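Local coordinates for protein MmoQ Response regulator (Methylococcus capsulatus, PDB 3LJX) that probably makes cyclic di-GMP from two GTP as a Mg2+-dependent diguanylate cyclase when whole, and is represented here by a fragment containing its HDOD domain, at residues R100-F104 against Y157-R162; Q44-A48 against Y109-L114. The contacts are given in a common frame with arbitrary orientation. Residues are numbered along the deposited sequence.

Interaction 1 of 2, residues R100-F104 against Y157-R162; sequences RCEAF and YSECLR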
loop_
_atom_site.group_PDB
_atom_site.type_symbol
_atom_site.label_atom_id
_atom_site.label_comp_id
_atom_site.label_asym_id
_atom_site.label_seq_id
_atom_site.Cartn_x
_atom_site.Cartn_y
_atom_site.Cartn_z
ATOM N N ARG A 100 -4.281 -8.815 15.922
ATOM C CA ARG A 100 -4.347 -8.565 17.347
ATOM C C ARG A 100 -4.952 -7.214 17.759
ATOM O O ARG A 100 -5.538 -7.124 18.835
ATOM C CB ARG A 100 -2.965 -8.778 17.975
ATOM C CG ARG A 100 -2.589 -10.251 18.083
ATOM C CD ARG A 100 -1.111 -10.461 18.402
ATOM N NE ARG A 100 -0.825 -11.858 18.738
ATOM C CZ ARG A 100 -0.674 -12.835 17.844
ATOM N NH1 ARG A 100 -0.785 -12.578 16.544
ATOM N NH2 ARG A 100 -0.418 -14.075 18.249
ATOM N N CYS A 101 -4.828 -6.173 16.928
ATOM C CA CYS A 101 -5.355 -4.848 17.298
ATOM C C CYS A 101 -6.885 -4.800 17.260
ATOM O O CYS A 101 -7.499 -4.634 16.197
ATOM C CB CYS A 101 -4.767 -3.732 16.426
ATOM S SG CYS A 101 -5.356 -2.076 16.887
ATOM N N GLU A 102 -7.490 -4.931 18.436
ATOM C CA GLU A 102 -8.935 -5.084 18.569
ATOM C C GLU A 102 -9.743 -4.035 17.783
ATOM O O GLU A 102 -10.654 -4.383 17.014
ATOM C CB GLU A 102 -9.315 -5.070 20.059
ATOM C CG GLU A 102 -10.777 -5.372 20.348
ATOM C CD GLU A 102 -11.044 -5.608 21.830
ATOM O OE1 GLU A 102 -10.079 -5.885 22.584
ATOM O OE2 GLU A 102 -12.224 -5.524 22.239
ATOM N N ALA A 103 -9.399 -2.760 17.963
ATOM C CA ALA A 103 -10.164 -1.673 17.351
ATOM C C ALA A 103 -9.871 -1.416 15.856
ATOM O O ALA A 103 -10.578 -0.648 15.214
ATOM C CB ALA A 103 -10.006 -0.383 18.167
ATOM N N PHE A 104 -8.847 -2.059 15.302
ATOM C CA PHE A 104 -8.499 -1.858 13.892
ATOM C C PHE A 104 -9.336 -2.738 12.964
ATOM O O PHE A 104 -9.392 -3.964 13.115
ATOM C CB PHE A 104 -7.010 -2.119 13.653
ATOM C CG PHE A 104 -6.514 -1.689 12.286
ATOM C CD1 PHE A 104 -6.420 -0.332 11.957
ATOM C CD2 PHE A 104 -6.098 -2.633 11.351
ATOM C CE1 PHE A 104 -5.947 0.075 10.707
ATOM C CE2 PHE A 104 -5.616 -2.238 10.105
ATOM C CZ PHE A 104 -5.539 -0.878 9.784
ATOM N N TYR A 157 -2.597 1.003 20.301
ATOM C CA TYR A 157 -3.210 1.583 19.118
ATOM C C TYR A 157 -4.733 1.498 19.199
ATOM O O TYR A 157 -5.414 2.391 18.717
ATOM C CB TYR A 157 -2.672 0.958 17.827
ATOM C CG TYR A 157 -2.892 1.816 16.597
ATOM C CD1 TYR A 157 -2.528 3.162 16.587
ATOM C CD2 TYR A 157 -3.451 1.282 15.442
ATOM C CE1 TYR A 157 -2.716 3.951 15.457
ATOM C CE2 TYR A 157 -3.642 2.060 14.304
ATOM C CZ TYR A 157 -3.275 3.397 14.319
ATOM O OH TYR A 157 -3.467 4.179 13.189
ATOM N N SER A 158 -5.268 0.455 19.833
ATOM C CA SER A 158 -6.721 0.409 20.092
ATOM C C SER A 158 -7.197 1.604 20.913
ATOM O O SER A 158 -8.238 2.184 20.616
ATOM C CB SER A 158 -7.148 -0.887 20.775
ATOM O OG SER A 158 -7.221 -1.952 19.845
ATOM N N GLU A 159 -6.437 1.985 21.935
ATOM C CA GLU A 159 -6.739 3.219 22.654
ATOM C C GLU A 159 -6.812 4.412 21.690
ATOM O O GLU A 159 -7.805 5.144 21.668
ATOM C CB GLU A 159 -5.703 3.509 23.738
ATOM C CG GLU A 159 -5.670 2.522 24.885
ATOM C CD GLU A 159 -4.589 2.873 25.914
ATOM O OE1 GLU A 159 -4.156 4.051 25.943
ATOM O OE2 GLU A 159 -4.173 1.975 26.688
ATOM N N CYS A 160 -5.763 4.620 20.900
ATOM C CA CYS A 160 -5.757 5.751 19.976
ATOM C C CYS A 160 -6.971 5.712 19.047
ATOM O O CYS A 160 -7.653 6.713 18.854
ATOM C CB CYS A 160 -4.475 5.767 19.154
ATOM S SG CYS A 160 -2.976 5.914 20.144
ATOM N N LEU A 161 -7.248 4.543 18.487
ATOM C CA LEU A 161 -8.321 4.414 17.511
ATOM C C LEU A 161 -9.691 4.702 18.115
ATOM O O LEU A 161 -10.570 5.234 17.445
ATOM C CB LEU A 161 -8.294 3.021 16.874
ATOM C CG LEU A 161 -7.121 2.781 15.915
ATOM C CD1 LEU A 161 -7.200 1.386 15.331
ATOM C CD2 LEU A 161 -7.097 3.820 14.805
ATOM N N ARG A 162 -9.876 4.358 19.384
ATOM C CA ARG A 162 -11.160 4.608 20.034
ATOM C C ARG A 162 -11.377 6.082 20.378
ATOM O O ARG A 162 -12.510 6.550 20.390
ATOM C CB ARG A 162 -11.328 3.720 21.267
ATOM C CG ARG A 162 -11.453 2.257 20.899
ATOM C CD ARG A 162 -11.455 1.358 22.104
ATOM N NE ARG A 162 -11.813 -0.004 21.717
ATOM C CZ ARG A 162 -11.049 -1.074 21.928
ATOM N NH1 ARG A 162 -9.870 -0.952 22.534
ATOM N NH2 ARG A 162 -11.473 -2.269 21.535
HETATM O O HOH W 1 -8.021 -3.571 23.255
#
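Leu161 forms the apolar centre where a type I beta turn, Cys101 to Phe104, docks on helix 154-163 of the all-helical HDOD domain. Its CD1 lies 3.9 Å from Phe104 CD1, at the edge of that ring, and 4.2 Å from Cys101 SG, while Leu161 CB packs 4.0 Å from Ala103 CB. Cys101 also makes a sulfur-aromatic contact with the edge of Tyr157, SG sitting 5.4 Å from the ring centroid; the Tyr157 hydroxyl bonds to Glu173. Ala150 of helix 144-152 touches Cys101, Phe104 and Tyr157, closing the apolar cluster. The turn is closed by Phe104 N to Cys101 O, 3.0 Å, and the amide of Ala103 points at the helix. Ala103 N donates to Ser158 OG at 3.0 Å, nearly linearly (171°). At the solvent-exposed edge, Arg162 lays one guanidinium face over Ala103 CB and forms a long salt bridge, Glu102 OE2 to Arg162 NH2, 3.4 Å; one water lies 3.2 Å from Glu102 OE1 and 3.3 Å from Arg162 NH1.

Interaction 2 of 2, residues Q44-A48 against Y109-L114; sequences QTDPA and YWQKSL
Pro47 turns its pyrrolidine ring, C-gamma exo, onto helix 106-125 and overlaps three of its side chains: CD lies 3.8 Å from Trp110 CD1, CG 4.2 Å from Ser113 CB, and CB 3.5 Å from Tyr109 OH. Tyr109 (chi1 t) and Trp110 (chi1 m, chi2 -49°) leave their helix sideways and reach the proline with their rings. Gln44 (-78/7) is the first residue to leave the helical conformation after helix 36-43, Thr45 follows at -86/-8, Asp46 extends at -115/114, and Pro47 and Ala48 begin helix 47-58. CA atoms pair Thr45 with Leu114 at 6.0 Å, Asp46 with Trp110 at 7.6 Å and Pro47 with Ser113 at 7.7 Å. This is an N-cap followed by proline at N1, where the missing amide hydrogen costs no hydrogen bond within the helix: Asp46 (chi1 t) accepts through OD2 from Leu49 N, and OD2 also bonds Thr17. Within this helical HDOD domain, two waters join segment 44-48 to helix 106-125. One donates to Asp46 OD1 (2.5 Å) and accepts from Ala48 N (2.9 Å) and Trp110 NE1 (2.8 Å); the other donates to Thr45 O (2.9 Å) and Trp110 O (2.7 Å). Farther along the helix, Thr45 CG2 meets Leu114 CD1 at 4.1 Å, with Phe136 also against Leu114.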
loop_
_atom_site.group_PDB
_atom_site.type_symbol
_atom_site.label_atom_id
_atom_site.label_comp_id
_atom_site.label_asym_id
_atom_site.label_seq_id
_atom_site.Cartn_x
_atom_site.Cartn_y
_atom_site.Cartn_z
ATOM N N GLN A 44 -0.134 -9.817 -5.169
ATOM C CA GLN A 44 -0.197 -8.370 -5.086
ATOM C C GLN A 44 -1.559 -7.884 -4.586
ATOM O O GLN A 44 -1.814 -6.686 -4.571
ATOM C CB GLN A 44 0.181 -7.710 -6.408
ATOM C CG GLN A 44 -0.876 -7.854 -7.473
ATOM C CD GLN A 44 -0.516 -7.080 -8.719
ATOM O OE1 GLN A 44 0.623 -6.630 -8.869
ATOM N NE2 GLN A 44 -1.487 -6.911 -9.622
ATOM N N THR A 45 -2.429 -8.803 -4.169
ATOM C CA THR A 45 -3.634 -8.396 -3.446
ATOM C C THR A 45 -3.328 -8.250 -1.949
ATOM O O THR A 45 -4.175 -7.780 -1.177
ATOM C CB THR A 45 -4.811 -9.383 -3.605
ATOM O OG1 THR A 45 -4.442 -10.670 -3.084
ATOM C CG2 THR A 45 -5.226 -9.510 -5.061
ATOM N N ASP A 46 -2.125 -8.653 -1.540
ATOM C CA ASP A 46 -1.759 -8.599 -0.122
ATOM C C ASP A 46 -0.614 -7.622 0.165
ATOM O O ASP A 46 0.523 -7.836 -0.268
ATOM C CB ASP A 46 -1.399 -9.986 0.407
ATOM C CG ASP A 46 -1.003 -9.953 1.869
ATOM O OD1 ASP A 46 -1.846 -9.549 2.703
ATOM O OD2 ASP A 46 0.150 -10.322 2.187
ATOM N N PRO A 47 -0.917 -6.542 0.901
ATOM C CA PRO A 47 0.095 -5.538 1.251
ATOM C C PRO A 47 1.287 -6.141 2.010
ATOM O O PRO A 47 2.427 -5.831 1.649
ATOM C CB PRO A 47 -0.674 -4.552 2.137
ATOM C CG PRO A 47 -2.121 -4.702 1.719
ATOM C CD PRO A 47 -2.277 -6.152 1.322
ATOM N N ALA A 48 1.050 -6.988 3.018
ATOM C CA ALA A 48 2.166 -7.562 3.786
ATOM C C ALA A 48 3.158 -8.325 2.896
ATOM O O ALA A 48 4.350 -7.992 2.849
ATOM C CB ALA A 48 1.662 -8.471 4.926
ATOM N N TYR A 109 -9.410 -2.385 6.032
ATOM C CA TYR A 109 -8.097 -1.974 5.569
ATOM C C TYR A 109 -7.724 -2.747 4.301
ATOM O O TYR A 109 -7.270 -2.156 3.324
ATOM C CB TYR A 109 -7.028 -2.152 6.650
ATOM C CG TYR A 109 -5.644 -2.102 6.067
ATOM C CD1 TYR A 109 -5.028 -0.885 5.780
ATOM C CD2 TYR A 109 -4.972 -3.273 5.746
ATOM C CE1 TYR A 109 -3.762 -0.841 5.209
ATOM C CE2 TYR A 109 -3.704 -3.245 5.182
ATOM C CZ TYR A 109 -3.104 -2.034 4.912
ATOM O OH TYR A 109 -1.849 -2.023 4.333
ATOM N N TRP A 110 -7.933 -4.059 4.298
ATOM C CA TRP A 110 -7.514 -4.853 3.143
ATOM C C TRP A 110 -8.391 -4.567 1.943
ATOM O O TRP A 110 -7.918 -4.527 0.810
ATOM C CB TRP A 110 -7.478 -6.355 3.452
ATOM C CG TRP A 110 -6.261 -6.736 4.262
ATOM C CD1 TRP A 110 -4.965 -6.385 4.005
ATOM C CD2 TRP A 110 -6.229 -7.523 5.453
ATOM N NE1 TRP A 110 -4.134 -6.894 4.964
ATOM C CE2 TRP A 110 -4.885 -7.601 5.866
ATOM C CE3 TRP A 110 -7.213 -8.179 6.207
ATOM C CZ2 TRP A 110 -4.488 -8.313 7.007
ATOM C CZ3 TRP A 110 -6.819 -8.887 7.346
ATOM C CH2 TRP A 110 -5.470 -8.940 7.733
ATOM N N GLN A 111 -9.673 -4.362 2.192
ATOM C CA GLN A 111 -10.590 -4.094 1.099
ATOM C C GLN A 111 -10.226 -2.760 0.442
ATOM O O GLN A 111 -10.117 -2.652 -0.784
ATOM C CB GLN A 111 -12.033 -4.087 1.613
ATOM C CG GLN A 111 -13.058 -3.693 0.568
ATOM C CD GLN A 111 -14.447 -3.552 1.153
ATOM O OE1 GLN A 111 -14.642 -2.964 2.225
ATOM N NE2 GLN A 111 -15.425 -4.087 0.446
ATOM N N LYS A 112 -10.009 -1.744 1.263
ATOM C CA LYS A 112 -9.714 -0.414 0.751
ATOM C C LYS A 112 -8.361 -0.360 0.034
ATOM O O LYS A 112 -8.214 0.325 -0.975
ATOM C CB LYS A 112 -9.748 0.584 1.896
ATOM C CG LYS A 112 -9.354 1.994 1.530
ATOM C CD LYS A 112 -9.991 2.917 2.531
ATOM C CE LYS A 112 -11.424 2.464 2.772
ATOM N NZ LYS A 112 -11.884 2.706 4.169
ATOM N N SER A 113 -7.375 -1.091 0.550
ATOM C CA SER A 113 -6.031 -1.056 -0.026
ATOM C C SER A 113 -6.025 -1.601 -1.462
ATOM O O SER A 113 -5.423 -1.016 -2.367
ATOM C CB SER A 113 -5.048 -1.827 0.866
ATOM O OG SER A 113 -4.785 -1.104 2.064
ATOM N N LEU A 114 -6.724 -2.711 -1.667
ATOM C CA LEU A 114 -6.839 -3.305 -2.986
ATOM C C LEU A 114 -7.647 -2.407 -3.932
ATOM O O LEU A 114 -7.241 -2.171 -5.078
ATOM C CB LEU A 114 -7.502 -4.678 -2.883
ATOM C CG LEU A 114 -7.695 -5.396 -4.221
ATOM C CD1 LEU A 114 -6.349 -5.565 -4.948
ATOM C CD2 LEU A 114 -8.366 -6.747 -3.984
HETATM O O HOH W 2 -5.590 -5.874 0.405
HETATM O O HOH W 3 -1.489 -7.634 4.317
#

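Helix 106-125 connects the two contacts, whose centres lie about 19 Å apart. Interaction 1 uses the loop just before this helix and interaction 2 its first half; they meet directly where Phe104 CZ packs 3.7 Å from Tyr109 CB. Along the chain the segments alternate, 44-48, 100-104, 109-114 and 157-162, so the two connections interlock. Interaction 2 lies near the middle of the chain, about 7 Å from its centre, and ties the start of helix 47-58 to helix 106-125, whereas interaction 1 lies about 20 Å out and holds helix 154-163. Helix 144-152 borders both, touching Phe104 and Tyr109. Helix 106-125 and the loop leading into it thus meet an earlier helix, 47-58, and a later one, 154-163, of the HDOD domain.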